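PDB 6G42: minor capsid protein from Cafeteriavirus-dependent mavirus, which forms the pentons of the virophage capsid, with a single jelly-roll domain, and assembles as a five-chain ring that probably closes the icosahedral vertices. Local coordinates for residues D100-D105 against I279-N284; F133-N136 against K141-I144. All blocks are in the same frame, centred on the assembly; numbering follows the deposited sequence.

Interaction 1. Residues D100-D105 against I279-N284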
loop_
_atom_site.group_PDB
_atom_site.type_symbol
_atom_site.label_atom_id
_atom_site.label_comp_id
_atom_site.label_asym_id
_atom_site.label_seq_id
_atom_site.Cartn_x
_atom_site.Cartn_y
_atom_site.Cartn_z
ATOM N N ASP C 100 -10.539 -20.419 -29.690
ATOM C CA ASP C 100 -9.541 -21.060 -28.812
ATOM C C ASP C 100 -10.088 -21.668 -27.503
ATOM O O ASP C 100 -9.341 -22.344 -26.789
ATOM C CB ASP C 100 -8.388 -20.081 -28.504
ATOM C CG ASP C 100 -7.459 -19.854 -29.703
ATOM O OD1 ASP C 100 -7.113 -20.830 -30.402
ATOM O OD2 ASP C 100 -7.056 -18.693 -29.941
ATOM N N GLY C 101 -11.364 -21.435 -27.191
ATOM C CA GLY C 101 -12.014 -22.005 -25.992
ATOM C C GLY C 101 -12.217 -21.058 -24.809
ATOM O O GLY C 101 -12.459 -21.515 -23.690
ATOM N N TYR C 102 -12.148 -19.747 -25.065
ATOM C CA TYR C 102 -12.143 -18.710 -24.024
ATOM C C TYR C 102 -13.353 -17.779 -24.114
ATOM O O TYR C 102 -13.973 -17.655 -25.169
ATOM C CB TYR C 102 -10.890 -17.840 -24.145
ATOM C CG TYR C 102 -9.567 -18.531 -23.866
ATOM C CD1 TYR C 102 -9.238 -18.974 -22.582
ATOM C CD2 TYR C 102 -8.625 -18.702 -24.879
ATOM C CE1 TYR C 102 -8.022 -19.590 -22.329
ATOM C CE2 TYR C 102 -7.409 -19.316 -24.636
ATOM C CZ TYR C 102 -7.108 -19.757 -23.364
ATOM O OH TYR C 102 -5.892 -20.363 -23.140
ATOM N N MET C 103 -13.659 -17.129 -22.990
ATOM C CA MET C 103 -14.609 -16.010 -22.926
ATOM C C MET C 103 -13.880 -14.793 -22.355
ATOM O O MET C 103 -12.834 -14.932 -21.724
ATOM C CB MET C 103 -15.816 -16.365 -22.062
ATOM C CG MET C 103 -16.690 -17.461 -22.651
ATOM S SD MET C 103 -17.770 -18.246 -21.436
ATOM C CE MET C 103 -18.810 -16.858 -20.974
ATOM N N TYR C 104 -14.444 -13.609 -22.580
ATOM C CA TYR C 104 -13.743 -12.339 -22.337
ATOM C C TYR C 104 -14.509 -11.314 -21.482
ATOM O O TYR C 104 -14.117 -10.150 -21.407
ATOM C CB TYR C 104 -13.343 -11.731 -23.689
ATOM C CG TYR C 104 -12.296 -12.548 -24.417
ATOM C CD1 TYR C 104 -12.651 -13.659 -25.188
ATOM C CD2 TYR C 104 -10.940 -12.224 -24.319
ATOM C CE1 TYR C 104 -11.686 -14.416 -25.841
ATOM C CE2 TYR C 104 -9.970 -12.978 -24.967
ATOM C CZ TYR C 104 -10.346 -14.070 -25.728
ATOM O OH TYR C 104 -9.374 -14.813 -26.367
ATOM N N ASP C 105 -15.563 -11.756 -20.801
ATOM C CA ASP C 105 -16.437 -10.861 -20.041
ATOM C C ASP C 105 -17.185 -11.668 -18.973
ATOM O O ASP C 105 -17.863 -12.645 -19.291
ATOM C CB ASP C 105 -17.426 -10.178 -20.993
ATOM C CG ASP C 105 -18.150 -9.000 -20.359
ATOM O OD1 ASP C 105 -18.549 -9.073 -19.173
ATOM O OD2 ASP C 105 -18.338 -7.990 -21.066
ATOM N N ILE C 279 1.883 -17.330 -22.573
ATOM C CA ILE C 279 0.943 -17.354 -21.465
ATOM C C ILE C 279 0.751 -18.808 -21.046
ATOM O O ILE C 279 0.446 -19.650 -21.886
ATOM C CB ILE C 279 -0.431 -16.760 -21.871
ATOM C CG1 ILE C 279 -0.277 -15.344 -22.437
ATOM C CG2 ILE C 279 -1.387 -16.717 -20.680
ATOM C CD1 ILE C 279 -1.454 -14.896 -23.282
ATOM N N TYR C 280 0.916 -19.088 -19.753
ATOM C CA TYR C 280 0.569 -20.396 -19.162
ATOM C C TYR C 280 -0.756 -20.299 -18.424
ATOM O O TYR C 280 -0.915 -19.431 -17.573
ATOM C CB TYR C 280 1.656 -20.857 -18.187
ATOM C CG TYR C 280 2.848 -21.453 -18.879
ATOM C CD1 TYR C 280 3.817 -20.640 -19.460
ATOM C CD2 TYR C 280 2.998 -22.830 -18.984
ATOM C CE1 TYR C 280 4.908 -21.182 -20.117
ATOM C CE2 TYR C 280 4.083 -23.386 -19.640
ATOM C CZ TYR C 280 5.040 -22.561 -20.203
ATOM O OH TYR C 280 6.123 -23.117 -20.851
ATOM N N ASP C 281 -1.696 -21.184 -18.749
ATOM C CA ASP C 281 -2.946 -21.297 -17.993
ATOM C C ASP C 281 -2.747 -22.174 -16.748
ATOM O O ASP C 281 -1.699 -22.804 -16.584
ATOM C CB ASP C 281 -4.074 -21.863 -18.872
ATOM C CG ASP C 281 -4.595 -20.862 -19.910
ATOM O OD1 ASP C 281 -3.993 -19.782 -20.088
ATOM O OD2 ASP C 281 -5.620 -21.165 -20.561
ATOM N N TYR C 282 -3.754 -22.209 -15.876
ATOM C CA TYR C 282 -3.704 -23.032 -14.650
ATOM C C TYR C 282 -3.703 -24.541 -14.908
ATOM O O TYR C 282 -3.116 -25.287 -14.127
ATOM C CB TYR C 282 -4.823 -22.647 -13.671
ATOM C CG TYR C 282 -4.462 -21.429 -12.862
ATOM C CD1 TYR C 282 -3.489 -21.499 -11.874
ATOM C CD2 TYR C 282 -5.070 -20.201 -13.096
ATOM C CE1 TYR C 282 -3.136 -20.383 -11.139
ATOM C CE2 TYR C 282 -4.724 -19.077 -12.363
ATOM C CZ TYR C 282 -3.752 -19.173 -11.388
ATOM O OH TYR C 282 -3.406 -18.062 -10.662
ATOM N N ASP C 283 -4.326 -24.978 -16.007
ATOM C CA ASP C 283 -4.204 -26.379 -16.477
ATOM C C ASP C 283 -2.876 -26.706 -17.207
ATOM O O ASP C 283 -2.734 -27.772 -17.807
ATOM C CB ASP C 283 -5.425 -26.792 -17.319
ATOM C CG ASP C 283 -5.600 -25.964 -18.584
ATOM O OD1 ASP C 283 -4.603 -25.459 -19.142
ATOM O OD2 ASP C 283 -6.759 -25.821 -19.026
ATOM N N ASN C 284 -1.925 -25.773 -17.146
ATOM C CA ASN C 284 -0.564 -25.911 -17.684
ATOM C C ASN C 284 -0.513 -26.030 -19.221
ATOM O O ASN C 284 0.501 -26.450 -19.778
ATOM C CB ASN C 284 0.201 -27.055 -16.967
ATOM C CG ASN C 284 1.603 -26.638 -16.488
ATOM O OD1 ASN C 284 1.841 -25.487 -16.111
ATOM N ND2 ASN C 284 2.526 -27.588 -16.471
#

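Interaction 2. Residues F133-N136 against K141-I144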
loop_
_atom_site.group_PDB
_atom_site.type_symbol
_atom_site.label_atom_id
_atom_site.label_comp_id
_atom_site.label_asym_id
_atom_site.label_seq_id
_atom_site.Cartn_x
_atom_site.Cartn_y
_atom_site.Cartn_z
ATOM N N PHE C 133 -29.604 -14.979 -11.988
ATOM C CA PHE C 133 -28.173 -14.934 -11.695
ATOM C C PHE C 133 -27.540 -13.884 -12.613
ATOM O O PHE C 133 -27.834 -13.853 -13.811
ATOM C CB PHE C 133 -27.543 -16.312 -11.930
ATOM C CG PHE C 133 -26.133 -16.442 -11.413
ATOM C CD1 PHE C 133 -25.051 -16.123 -12.217
ATOM C CD2 PHE C 133 -25.890 -16.897 -10.125
ATOM C CE1 PHE C 133 -23.751 -16.241 -11.746
ATOM C CE2 PHE C 133 -24.591 -17.019 -9.647
ATOM C CZ PHE C 133 -23.518 -16.690 -10.459
ATOM N N SER C 134 -26.685 -13.027 -12.057
ATOM C CA SER C 134 -26.043 -11.955 -12.831
ATOM C C SER C 134 -24.692 -11.539 -12.253
ATOM O O SER C 134 -24.311 -11.966 -11.166
ATOM C CB SER C 134 -26.964 -10.730 -12.918
ATOM O OG SER C 134 -27.057 -10.065 -11.665
ATOM N N PHE C 135 -23.984 -10.704 -13.011
ATOM C CA PHE C 135 -22.711 -10.119 -12.595
ATOM C C PHE C 135 -22.858 -8.612 -12.456
ATOM O O PHE C 135 -23.254 -7.934 -13.398
ATOM C CB PHE C 135 -21.622 -10.417 -13.620
ATOM C CG PHE C 135 -20.276 -9.845 -13.259
ATOM C CD1 PHE C 135 -19.565 -10.338 -12.166
ATOM C CD2 PHE C 135 -19.712 -8.812 -14.010
ATOM C CE1 PHE C 135 -18.325 -9.814 -11.832
ATOM C CE2 PHE C 135 -18.470 -8.284 -13.681
ATOM C CZ PHE C 135 -17.774 -8.786 -12.591
ATOM N N ASN C 136 -22.518 -8.098 -11.281
ATOM C CA ASN C 136 -22.536 -6.668 -11.023
ATOM C C ASN C 136 -21.221 -6.028 -11.499
ATOM O O ASN C 136 -20.165 -6.287 -10.925
ATOM C CB ASN C 136 -22.745 -6.436 -9.526
ATOM C CG ASN C 136 -23.161 -5.011 -9.196
ATOM O OD1 ASN C 136 -22.752 -4.055 -9.855
ATOM N ND2 ASN C 136 -23.976 -4.864 -8.159
ATOM N N LYS C 141 -18.866 -8.496 -8.160
ATOM C CA LYS C 141 -19.447 -9.620 -7.427
ATOM C C LYS C 141 -20.701 -10.086 -8.142
ATOM O O LYS C 141 -21.445 -9.269 -8.687
ATOM C CB LYS C 141 -19.826 -9.195 -6.015
ATOM C CG LYS C 141 -18.646 -8.888 -5.115
ATOM C CD LYS C 141 -19.092 -8.110 -3.889
ATOM C CE LYS C 141 -17.993 -8.038 -2.845
ATOM N NZ LYS C 141 -18.486 -7.425 -1.584
ATOM N N PHE C 142 -20.932 -11.395 -8.134
ATOM C CA PHE C 142 -22.132 -11.975 -8.728
ATOM C C PHE C 142 -23.295 -11.890 -7.744
ATOM O O PHE C 142 -23.103 -12.029 -6.530
ATOM C CB PHE C 142 -21.885 -13.424 -9.145
ATOM C CG PHE C 142 -20.937 -13.562 -10.303
ATOM C CD1 PHE C 142 -19.563 -13.572 -10.093
ATOM C CD2 PHE C 142 -21.417 -13.675 -11.608
ATOM C CE1 PHE C 142 -18.683 -13.697 -11.161
ATOM C CE2 PHE C 142 -20.540 -13.801 -12.680
ATOM C CZ PHE C 142 -19.170 -13.810 -12.457
ATOM N N GLU C 143 -24.492 -11.661 -8.286
ATOM C CA GLU C 143 -25.714 -11.473 -7.496
ATOM C C GLU C 143 -26.805 -12.446 -7.926
ATOM O O GLU C 143 -26.894 -12.809 -9.101
ATOM C CB GLU C 143 -26.241 -10.046 -7.668
ATOM C CG GLU C 143 -25.269 -8.955 -7.258
ATOM C CD GLU C 143 -25.874 -7.572 -7.382
ATOM O OE1 GLU C 143 -26.448 -7.256 -8.444
ATOM O OE2 GLU C 143 -25.759 -6.784 -6.423
ATOM N N ILE C 144 -27.637 -12.847 -6.966
ATOM C CA ILE C 144 -28.835 -13.648 -7.227
ATOM C C ILE C 144 -30.034 -12.820 -6.786
ATOM O O ILE C 144 -30.113 -12.409 -5.625
ATOM C CB ILE C 144 -28.803 -15.000 -6.478
ATOM C CG1 ILE C 144 -27.696 -15.895 -7.048
ATOM C CG2 ILE C 144 -30.137 -15.732 -6.595
ATOM C CD1 ILE C 144 -27.220 -16.972 -6.097
#

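Interaction 1. Residues D100-D105 against I279-N284
Tyr102 and Asp281 meet in a single buried side-chain hydrogen bond that ties the loop ahead of helix 106-120 to the end of strand 272-281, close to the centre of the chain. The phenol OH of Tyr102 donates to OD2 of Asp281 over 2.7 Å, while the two backbones stay well apart, with 11.3 Å between the CA atoms of Tyr102 and Asp281. Both side chains bridge that gap, reaching toward each other from opposite directions. In Tyr102, CG stands anti to the carbonyl carbon (chi1 -66°), which carries the ring out from the loop and brings its hydroxyl edge to the acid. OD2 lies in the plane of the ring and is approached on its syn side, the hydroxyl sitting 29° out of the carboxylate plane; ring and carboxylate are turned 72° to one another. Three side chains hold this buried acid, OD2 by Tyr102 and a salt bridge from Lys67, OD1 by NE2 of His287, and its negative charge is probably stabilised. The ring of His287 also meets that of Tyr102, making a small polar cluster. Asp281 is also the first residue of a type I turn that runs to Asn284. The contact is thus a buried tyrosine-carboxylate bond at the junction between a jelly-roll sheet, to which strand 272-281 belongs, and the region that holds helix 106-120.

Interaction 2. Residues F133-N136 against K141-I144
Ser134 and Glu143 face each other as an antiparallel hydrogen-bonded pair: Ser134 N donates to Glu143 O over 3.0 Å, and Glu143 N returns a bond to Ser134 O over 2.9 Å. Farther along, Asn136 N reaches Lys141 O. A side-chain bond runs beside these: ND2 of Asn136 gives a hydrogen to OE2 of Glu143 at 3.1 Å, with the oxygen close to the amide plane but the nitrogen well above the carboxylate plane. The chain of Glu143, extended beyond CG (chi2 -177°), lifts the acid off the sheet, where it meets the amide of Asn136 diagonally across the hairpin. Strands 132-136 and 141-145 thus form a beta hairpin, and strand 187-189 continues the sheet beyond 141-145, pairing through Ile144 and Glu188. On the face opposite Ser134 and Glu143, Phe133, Phe135 and Phe142 make an aromatic cluster. Phe135 turns its edge onto Phe142 in an edge-to-face contact, CD1 of Phe135 standing over the centre of the Phe142 ring and 3.5 Å from its CZ, with the planes 53° apart. Phe133 sits differently: its ring is nearly parallel to that of Phe142 but slid aside, the centroids 5.6 Å apart, and they touch through CE1 of Phe133 and CD2 of Phe142. CD2 of Phe133 packs on CG1 of Ile144 at 3.7 Å. Tyr106 of helix 106-120 lies against both Phe135 and Phe142, and Phe166 meets Phe142 edge-to-face.

In the fold
Along the chain, interaction 2 falls within the long run of chain between the two halves of interaction 1. The centres are 22 Å apart, and the nearest atoms about 5 Å apart, without touching. Helix 106-120 connects them: it begins directly after 100-105, where Asp105 is its N-cap, and its residues Tyr106, Val107 and Ile113 pack against the phenylalanine face of the hairpin. Interaction 1 joins the loop leading into this helix to jelly-roll strand 272-281, whereas interaction 2 belongs to a small three-stranded sheet (132-136, 141-145, 187-189) packed on the helix, outside the jelly-roll sheets. Tyr282, beside interaction 1, stacks on His59 of a second subunit; no other chain touches interaction 2.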